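Local coordinates for teicoplanin pseudoaglycone deacetylases Orf2 (PDB 3DFF), which probably removes the acetyl group from teicoplanin pseudoaglycone as a zinc-dependent deacetylase of the GlcNAc-PI de-N-acetylase (PIG-L) family, at residues L132-D145 with A166-V180. Residues are numbered along the deposited sequence; the frame is centred on the assembly and turned at random.
Sequences LVGEVADDIRSIID and ATRDAALFATHEKNV
Ala137 and Ala170 bring the helices of 132-145 and 166-178 together, the axes crossing at -50° with the chains running in broadly the same direction. At closest approach the axes are 8.1 Å apart. Small side chains permit this spacing, and Ala137 CA lies 4.4 Å from Ala170 CA. The CB of Ala170 enters as a knob among Val133, Val136, Ala137 and Ile140, 3.5 Å from Val136 CG1; one turn on, Ala174 CB fills the hole formed by Ala137, Ile140, Arg141 and Ile144. Val133 is the reciprocal knob, fitting among Ala166, Ala170, Asp169 and Phe173. Val133 CG1, anti to its own backbone N, meets the edge of the Phe173 ring 3.7 Å from Phe173 CE2, while CG2 lies against Ala166.

Both helices lie on the same face of the parallel part of the mixed sheet: Ile140 also touches Ile13 and Tyr41, and Ala171 touches Thr154, so the contact is the lateral packing of neighbouring helices in a Rossmann-like alpha/beta fold, as in PIG-L enzymes. Helix 162-178 carries the zinc ligand His164 just before this interface.

Toward the C-terminal ends charges take over. Lys178, bent at chi2, passes Ile144 and Arg141 with its methylenes and donates to the syn lone pair of Asp145 OD1 from NZ at 3.0 Å; a weak second bond reaches OD2. Glu177 OE1 lies over a face of the Arg141 guanidinium, 3.1 Å from NH1, with the carboxylate and guanidinium planes only 13° apart. No N-H points at that oxygen, making this salt bridge one of charge alone. Beyond Lys178, Asn179 takes positive phi in a Schellman motif, after which Val180 CG2 packs 3.9 Å from Ile144 CG2.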
ATOM      1  N   LEU A 132      11.614   1.579 -13.216  1.00 20.59           N
ATOM      2  CA  LEU A 132      11.201   1.643 -11.826  1.00 20.32           C
ATOM      3  C   LEU A 132      10.697   0.293 -11.309  1.00 19.44           C
ATOM      4  O   LEU A 132      11.125  -0.155 -10.260  1.00 19.11           O
ATOM      5  CB  LEU A 132      10.140   2.731 -11.615  1.00 20.81           C
ATOM      6  CG  LEU A 132       9.522   2.792 -10.212  1.00 21.83           C
ATOM      7  CD1 LEU A 132      10.544   3.091  -9.106  1.00 21.86           C
ATOM      8  CD2 LEU A 132       8.408   3.816 -10.216  1.00 23.31           C
ATOM      9  N   VAL A 133       9.811  -0.363 -12.059  1.00 19.34           N
ATOM     10  CA  VAL A 133       9.290  -1.648 -11.603  1.00 19.32           C
ATOM     11  C   VAL A 133      10.424  -2.649 -11.476  1.00 19.27           C
ATOM     12  O   VAL A 133      10.472  -3.416 -10.511  1.00 19.44           O
ATOM     13  CB  VAL A 133       8.191  -2.183 -12.528  1.00 19.81           C
ATOM     14  CG1 VAL A 133       7.854  -3.639 -12.175  1.00 20.48           C
ATOM     15  CG2 VAL A 133       6.952  -1.282 -12.440  1.00 21.30           C
ATOM     16  N   GLY A 134      11.354  -2.605 -12.425  1.00 19.38           N
ATOM     17  CA  GLY A 134      12.526  -3.488 -12.368  1.00 20.16           C
ATOM     18  C   GLY A 134      13.358  -3.283 -11.115  1.00 20.00           C
ATOM     19  O   GLY A 134      13.774  -4.246 -10.461  1.00 21.15           O
ATOM     20  N   GLU A 135      13.605  -2.025 -10.763  1.00 19.36           N
ATOM     21  CA  GLU A 135      14.350  -1.710  -9.554  1.00 19.57           C
ATOM     22  C   GLU A 135      13.625  -2.184  -8.308  1.00 18.80           C
ATOM     23  O   GLU A 135      14.239  -2.742  -7.410  1.00 18.32           O
ATOM     24  CB  GLU A 135      14.615  -0.211  -9.458  1.00 20.73           C
ATOM     25  CG  GLU A 135      15.544   0.318 -10.550  1.00 24.40           C
ATOM     26  CD  GLU A 135      17.009   0.155 -10.226  1.00 32.91           C
ATOM     27  OE1 GLU A 135      17.346  -0.141  -9.056  1.00 36.06           O
ATOM     28  OE2 GLU A 135      17.836   0.339 -11.148  1.00 37.53           O
ATOM     29  N   VAL A 136      12.314  -1.946  -8.239  1.00 17.31           N
ATOM     30  CA  VAL A 136      11.562  -2.385  -7.077  1.00 17.12           C
ATOM     31  C   VAL A 136      11.607  -3.911  -6.978  1.00 17.18           C
ATOM     32  O   VAL A 136      11.757  -4.451  -5.877  1.00 18.30           O
ATOM     33  CB  VAL A 136      10.105  -1.887  -7.128  1.00 16.87           C
ATOM     34  CG1 VAL A 136       9.318  -2.395  -5.920  1.00 15.88           C
ATOM     35  CG2 VAL A 136      10.084  -0.352  -7.142  1.00 15.03           C
ATOM     36  N   ALA A 137      11.451  -4.581  -8.121  1.00 18.22           N
ATOM     37  CA  ALA A 137      11.511  -6.044  -8.176  1.00 19.44           C
ATOM     38  C   ALA A 137      12.861  -6.554  -7.650  1.00 20.45           C
ATOM     39  O   ALA A 137      12.905  -7.546  -6.931  1.00 19.89           O
ATOM     40  CB  ALA A 137      11.263  -6.524  -9.575  1.00 19.58           C
ATOM     41  N   ASP A 138      13.944  -5.852  -7.993  1.00 20.37           N
ATOM     42  CA  ASP A 138      15.288  -6.212  -7.500  1.00 21.86           C
ATOM     43  C   ASP A 138      15.315  -6.192  -5.980  1.00 21.54           C
ATOM     44  O   ASP A 138      15.790  -7.139  -5.333  1.00 21.88           O
ATOM     45  CB  ASP A 138      16.361  -5.245  -8.029  1.00 22.49           C
ATOM     46  CG  ASP A 138      16.672  -5.427  -9.507  1.00 27.22           C
ATOM     47  OD1 ASP A 138      16.146  -6.361 -10.151  1.00 31.54           O
ATOM     48  OD2 ASP A 138      17.470  -4.613 -10.043  1.00 32.68           O
ATOM     49  N   ASP A 139      14.836  -5.092  -5.395  1.00 20.64           N
ATOM     50  CA  ASP A 139      14.810  -4.940  -3.948  1.00 20.79           C
ATOM     51  C   ASP A 139      13.924  -5.984  -3.264  1.00 20.63           C
ATOM     52  O   ASP A 139      14.285  -6.522  -2.217  1.00 21.56           O
ATOM     53  CB  ASP A 139      14.383  -3.517  -3.561  1.00 21.08           C
ATOM     54  CG  ASP A 139      15.514  -2.521  -3.706  1.00 21.68           C
ATOM     55  OD1 ASP A 139      16.448  -2.784  -4.483  1.00 21.91           O
ATOM     56  OD2 ASP A 139      15.477  -1.488  -3.024  1.00 21.97           O
ATOM     57  N   ILE A 140      12.778  -6.287  -3.859  1.00 20.50           N
ATOM     58  CA  ILE A 140      11.910  -7.319  -3.295  1.00 19.90           C
ATOM     59  C   ILE A 140      12.581  -8.685  -3.347  1.00 21.29           C
ATOM     60  O   ILE A 140      12.487  -9.435  -2.373  1.00 21.32           O
ATOM     61  CB  ILE A 140      10.507  -7.360  -3.946  1.00 20.35           C
ATOM     62  CG1 ILE A 140       9.771  -6.037  -3.701  1.00 18.73           C
ATOM     63  CG2 ILE A 140       9.683  -8.528  -3.370  1.00 19.81           C
ATOM     64  CD1 ILE A 140       8.513  -5.884  -4.576  1.00 19.66           C
ATOM     65  N   ARG A 141      13.269  -8.984  -4.451  1.00 22.22           N
ATOM     66  CA  ARG A 141      14.014 -10.252  -4.561  1.00 23.98           C
ATOM     67  C   ARG A 141      15.057 -10.372  -3.464  1.00 25.15           C
ATOM     68  O   ARG A 141      15.182 -11.427  -2.835  1.00 25.56           O
ATOM     69  CB  ARG A 141      14.648 -10.387  -5.938  1.00 23.58           C
ATOM     70  CG  ARG A 141      13.685 -10.990  -6.970  1.00 25.09           C
ATOM     71  CD  ARG A 141      14.398 -11.394  -8.249  1.00 30.27           C
ATOM     72  NE  ARG A 141      14.965 -10.229  -8.926  1.00 33.13           N
ATOM     73  CZ  ARG A 141      14.295  -9.459  -9.781  1.00 35.25           C
ATOM     74  NH1 ARG A 141      13.042  -9.744 -10.114  1.00 37.71           N
ATOM     75  NH2 ARG A 141      14.887  -8.415 -10.330  1.00 37.90           N
ATOM     76  N   SER A 142      15.759  -9.274  -3.197  1.00 25.99           N
ATOM     77  CA  SER A 142      16.772  -9.236  -2.142  1.00 27.30           C
ATOM     78  C   SER A 142      16.149  -9.502  -0.781  1.00 26.99           C
ATOM     79  O   SER A 142      16.675 -10.293  -0.001  1.00 27.78           O
ATOM     80  CB  SER A 142      17.515  -7.899  -2.155  1.00 27.55           C
ATOM     81  OG  SER A 142      18.198  -7.753  -3.384  1.00 31.63           O
ATOM     82  N   ILE A 143      15.001  -8.876  -0.511  1.00 26.03           N
ATOM     83  CA  ILE A 143      14.315  -9.039   0.756  1.00 25.40           C
ATOM     84  C   ILE A 143      13.760 -10.463   0.909  1.00 25.63           C
ATOM     85  O   ILE A 143      13.813 -11.031   1.996  1.00 25.72           O
ATOM     86  CB  ILE A 143      13.217  -7.958   0.945  1.00 25.69           C
ATOM     87  CG1 ILE A 143      13.868  -6.583   1.090  1.00 24.04           C
ATOM     88  CG2 ILE A 143      12.348  -8.249   2.154  1.00 25.07           C
ATOM     89  CD1 ILE A 143      12.940  -5.438   0.733  1.00 23.32           C
ATOM     90  N   ILE A 144      13.255 -11.034  -0.178  1.00 25.54           N
ATOM     91  CA  ILE A 144      12.816 -12.430  -0.167  1.00 26.53           C
ATOM     92  C   ILE A 144      13.985 -13.350   0.216  1.00 27.56           C
ATOM     93  O   ILE A 144      13.811 -14.252   1.021  1.00 27.38           O
ATOM     94  CB  ILE A 144      12.185 -12.860  -1.508  1.00 26.27           C
ATOM     95  CG1 ILE A 144      10.795 -12.238  -1.673  1.00 25.51           C
ATOM     96  CG2 ILE A 144      12.048 -14.380  -1.607  1.00 26.91           C
ATOM     97  CD1 ILE A 144      10.268 -12.311  -3.086  1.00 23.32           C
ATOM     98  N   ASP A 145      15.166 -13.108  -0.346  1.00 28.44           N
ATOM     99  CA  ASP A 145      16.346 -13.926  -0.001  1.00 30.20           C
ATOM    100  C   ASP A 145      16.715 -13.794   1.480  1.00 30.72           C
ATOM    101  O   ASP A 145      17.072 -14.778   2.149  1.00 31.66           O
ATOM    102  CB  ASP A 145      17.537 -13.557  -0.891  1.00 30.30           C
ATOM    103  CG  ASP A 145      17.391 -14.067  -2.312  1.00 32.13           C
ATOM    104  OD1 ASP A 145      16.629 -15.032  -2.531  1.00 32.70           O
ATOM    105  OD2 ASP A 145      18.053 -13.509  -3.220  1.00 35.63           O
ATOM    106  N   ALA A 166       2.970  -0.101  -9.555  1.00 16.23           N
ATOM    107  CA  ALA A 166       4.409  -0.464  -9.587  1.00 16.78           C
ATOM    108  C   ALA A 166       4.753  -1.486  -8.507  1.00 16.88           C
ATOM    109  O   ALA A 166       5.488  -2.448  -8.765  1.00 18.24           O
ATOM    110  CB  ALA A 166       5.266   0.773  -9.418  1.00 17.35           C
ATOM    111  N   THR A 167       4.217  -1.295  -7.303  1.00 16.16           N
ATOM    112  CA  THR A 167       4.483  -2.197  -6.187  1.00 16.22           C
ATOM    113  C   THR A 167       3.943  -3.586  -6.507  1.00 16.44           C
ATOM    114  O   THR A 167       4.638  -4.600  -6.334  1.00 17.04           O
ATOM    115  CB  THR A 167       3.823  -1.654  -4.907  1.00 16.25           C
ATOM    116  OG1 THR A 167       4.444  -0.400  -4.571  1.00 15.42           O
ATOM    117  CG2 THR A 167       3.998  -2.638  -3.753  1.00 15.48           C
ATOM    118  N   ARG A 168       2.694  -3.621  -6.966  1.00 15.90           N
ATOM    119  CA  ARG A 168       2.009  -4.871  -7.222  1.00 15.64           C
ATOM    120  C   ARG A 168       2.750  -5.647  -8.296  1.00 16.53           C
ATOM    121  O   ARG A 168       3.070  -6.823  -8.104  1.00 16.62           O
ATOM    122  CB  ARG A 168       0.558  -4.615  -7.627  1.00 15.76           C
ATOM    123  CG  ARG A 168      -0.186  -5.891  -8.060  1.00 17.12           C
ATOM    124  CD  ARG A 168      -1.393  -5.555  -8.909  1.00 16.79           C
ATOM    125  NE  ARG A 168      -1.006  -4.937 -10.184  1.00 18.22           N
ATOM    126  CZ  ARG A 168      -1.816  -4.202 -10.937  1.00 20.09           C
ATOM    127  NH1 ARG A 168      -3.075  -3.958 -10.562  1.00 20.12           N
ATOM    128  NH2 ARG A 168      -1.358  -3.677 -12.063  1.00 20.82           N
ATOM    129  N   ASP A 169       3.052  -4.979  -9.408  1.00 16.06           N
ATOM    130  CA  ASP A 169       3.709  -5.639 -10.545  1.00 16.83           C
ATOM    131  C   ASP A 169       5.092  -6.152 -10.113  1.00 16.64           C
ATOM    132  O   ASP A 169       5.428  -7.307 -10.353  1.00 17.42           O
ATOM    133  CB  ASP A 169       3.814  -4.692 -11.746  1.00 16.55           C
ATOM    134  CG  ASP A 169       2.451  -4.366 -12.365  1.00 19.50           C
ATOM    135  OD1 ASP A 169       1.407  -4.913 -11.924  1.00 19.27           O
ATOM    136  OD2 ASP A 169       2.416  -3.590 -13.340  1.00 22.32           O
ATOM    137  N   ALA A 170       5.874  -5.305  -9.459  1.00 16.36           N
ATOM    138  CA  ALA A 170       7.211  -5.720  -8.986  1.00 16.67           C
ATOM    139  C   ALA A 170       7.119  -6.940  -8.057  1.00 17.10           C
ATOM    140  O   ALA A 170       7.919  -7.872  -8.165  1.00 18.04           O
ATOM    141  CB  ALA A 170       7.889  -4.589  -8.263  1.00 17.47           C
ATOM    142  N   ALA A 171       6.157  -6.925  -7.136  1.00 17.16           N
ATOM    143  CA  ALA A 171       5.954  -8.080  -6.239  1.00 17.65           C
ATOM    144  C   ALA A 171       5.570  -9.356  -7.008  1.00 18.74           C
ATOM    145  O   ALA A 171       6.043 -10.454  -6.661  1.00 19.51           O
ATOM    146  CB  ALA A 171       4.914  -7.770  -5.157  1.00 16.91           C
ATOM    147  N   LEU A 172       4.734  -9.222  -8.037  1.00 17.97           N
ATOM    148  CA  LEU A 172       4.322 -10.380  -8.854  1.00 18.70           C
ATOM    149  C   LEU A 172       5.545 -10.962  -9.560  1.00 19.11           C
ATOM    150  O   LEU A 172       5.763 -12.183  -9.537  1.00 20.40           O
ATOM    151  CB  LEU A 172       3.244 -10.001  -9.859  1.00 19.32           C
ATOM    152  CG  LEU A 172       1.888  -9.656  -9.222  1.00 19.59           C
ATOM    153  CD1 LEU A 172       0.879  -9.329 -10.337  1.00 18.09           C
ATOM    154  CD2 LEU A 172       1.324 -10.758  -8.325  1.00 20.49           C
ATOM    155  N   PHE A 173       6.352 -10.092 -10.161  1.00 19.47           N
ATOM    156  CA  PHE A 173       7.549 -10.545 -10.870  1.00 20.33           C
ATOM    157  C   PHE A 173       8.534 -11.218  -9.918  1.00 20.99           C
ATOM    158  O   PHE A 173       9.050 -12.310 -10.223  1.00 21.37           O
ATOM    159  CB  PHE A 173       8.230  -9.386 -11.620  1.00 20.40           C
ATOM    160  CG  PHE A 173       7.353  -8.713 -12.647  1.00 20.81           C
ATOM    161  CD1 PHE A 173       6.365  -9.415 -13.330  1.00 23.29           C
ATOM    162  CD2 PHE A 173       7.541  -7.361 -12.956  1.00 21.59           C
ATOM    163  CE1 PHE A 173       5.569  -8.783 -14.283  1.00 22.41           C
ATOM    164  CE2 PHE A 173       6.748  -6.730 -13.902  1.00 21.69           C
ATOM    165  CZ  PHE A 173       5.754  -7.440 -14.565  1.00 22.33           C
ATOM    166  N   ALA A 174       8.795 -10.580  -8.781  1.00 20.43           N
ATOM    167  CA  ALA A 174       9.785 -11.084  -7.830  1.00 21.16           C
ATOM    168  C   ALA A 174       9.329 -12.428  -7.260  1.00 21.59           C
ATOM    169  O   ALA A 174      10.100 -13.381  -7.269  1.00 22.67           O
ATOM    170  CB  ALA A 174      10.045 -10.072  -6.718  1.00 20.62           C
ATOM    171  N   THR A 175       8.072 -12.512  -6.812  1.00 21.93           N
ATOM    172  CA  THR A 175       7.536 -13.757  -6.227  1.00 22.24           C
ATOM    173  C   THR A 175       7.460 -14.877  -7.259  1.00 22.98           C
ATOM    174  O   THR A 175       7.633 -16.058  -6.919  1.00 23.23           O
ATOM    175  CB  THR A 175       6.135 -13.583  -5.561  1.00 22.22           C
ATOM    176  OG1 THR A 175       5.192 -13.081  -6.525  1.00 20.90           O
ATOM    177  CG2 THR A 175       6.207 -12.696  -4.317  1.00 22.33           C
ATOM    178  N   HIS A 176       7.209 -14.523  -8.513  1.00 22.69           N
ATOM    179  CA  HIS A 176       7.174 -15.520  -9.574  1.00 23.97           C
ATOM    180  C   HIS A 176       8.558 -16.128  -9.765  1.00 25.10           C
ATOM    181  O   HIS A 176       8.708 -17.362  -9.774  1.00 24.97           O
ATOM    182  CB  HIS A 176       6.676 -14.887 -10.865  1.00 23.93           C
ATOM    183  CG  HIS A 176       6.556 -15.844 -12.000  1.00 24.36           C
ATOM    184  ND1 HIS A 176       6.789 -15.473 -13.305  1.00 25.85           N
ATOM    185  CD2 HIS A 176       6.232 -17.159 -12.031  1.00 25.75           C
ATOM    186  CE1 HIS A 176       6.603 -16.518 -14.095  1.00 26.11           C
ATOM    187  NE2 HIS A 176       6.261 -17.550 -13.345  1.00 25.44           N
ATOM    188  N   GLU A 177       9.560 -15.267  -9.906  1.00 26.12           N
ATOM    189  CA  GLU A 177      10.942 -15.709 -10.104  1.00 27.98           C
ATOM    190  C   GLU A 177      11.432 -16.537  -8.933  1.00 28.23           C
ATOM    191  O   GLU A 177      12.114 -17.555  -9.138  1.00 28.51           O
ATOM    192  CB  GLU A 177      11.863 -14.515 -10.324  1.00 28.08           C
ATOM    193  CG  GLU A 177      11.667 -13.853 -11.675  1.00 32.63           C
ATOM    194  CD  GLU A 177      12.486 -12.591 -11.853  1.00 37.12           C
ATOM    195  OE1 GLU A 177      13.631 -12.522 -11.339  1.00 38.03           O
ATOM    196  OE2 GLU A 177      11.978 -11.668 -12.529  1.00 40.36           O
ATOM    197  N   LYS A 178      11.089 -16.105  -7.721  1.00 28.59           N
ATOM    198  CA  LYS A 178      11.493 -16.789  -6.486  1.00 28.97           C
ATOM    199  C   LYS A 178      10.598 -17.965  -6.072  1.00 29.19           C
ATOM    200  O   LYS A 178      10.900 -18.657  -5.099  1.00 29.83           O
ATOM    201  CB  LYS A 178      11.619 -15.792  -5.319  1.00 29.26           C
ATOM    202  CG  LYS A 178      12.701 -14.733  -5.498  1.00 29.83           C
ATOM    203  CD  LYS A 178      14.093 -15.315  -5.313  1.00 31.91           C
ATOM    204  CE  LYS A 178      15.165 -14.291  -5.643  1.00 33.62           C
ATOM    205  NZ  LYS A 178      16.525 -14.885  -5.492  1.00 33.92           N
ATOM    206  N   ASN A 179       9.497 -18.170  -6.794  1.00 28.79           N
ATOM    207  CA  ASN A 179       8.536 -19.236  -6.492  1.00 28.66           C
ATOM    208  C   ASN A 179       7.979 -19.148  -5.066  1.00 28.51           C
ATOM    209  O   ASN A 179       7.990 -20.127  -4.317  1.00 28.53           O
ATOM    210  CB  ASN A 179       9.165 -20.616  -6.761  1.00 29.13           C
ATOM    211  CG  ASN A 179       8.155 -21.642  -7.239  1.00 31.24           C
ATOM    212  OD1 ASN A 179       6.956 -21.357  -7.358  1.00 34.77           O
ATOM    213  ND2 ASN A 179       8.636 -22.859  -7.505  1.00 34.71           N
ATOM    214  N   VAL A 180       7.503 -17.958  -4.695  1.00 27.03           N
ATOM    215  CA  VAL A 180       6.887 -17.711  -3.391  1.00 26.66           C
ATOM    216  C   VAL A 180       5.394 -17.396  -3.594  1.00 25.98           C
ATOM    217  O   VAL A 180       5.052 -16.608  -4.494  1.00 25.88           O
ATOM    218  CB  VAL A 180       7.583 -16.511  -2.659  1.00 26.96           C
ATOM    219  CG1 VAL A 180       6.899 -16.184  -1.361  1.00 27.35           C
ATOM    220  CG2 VAL A 180       9.071 -16.798  -2.399  1.00 27.65           C
TER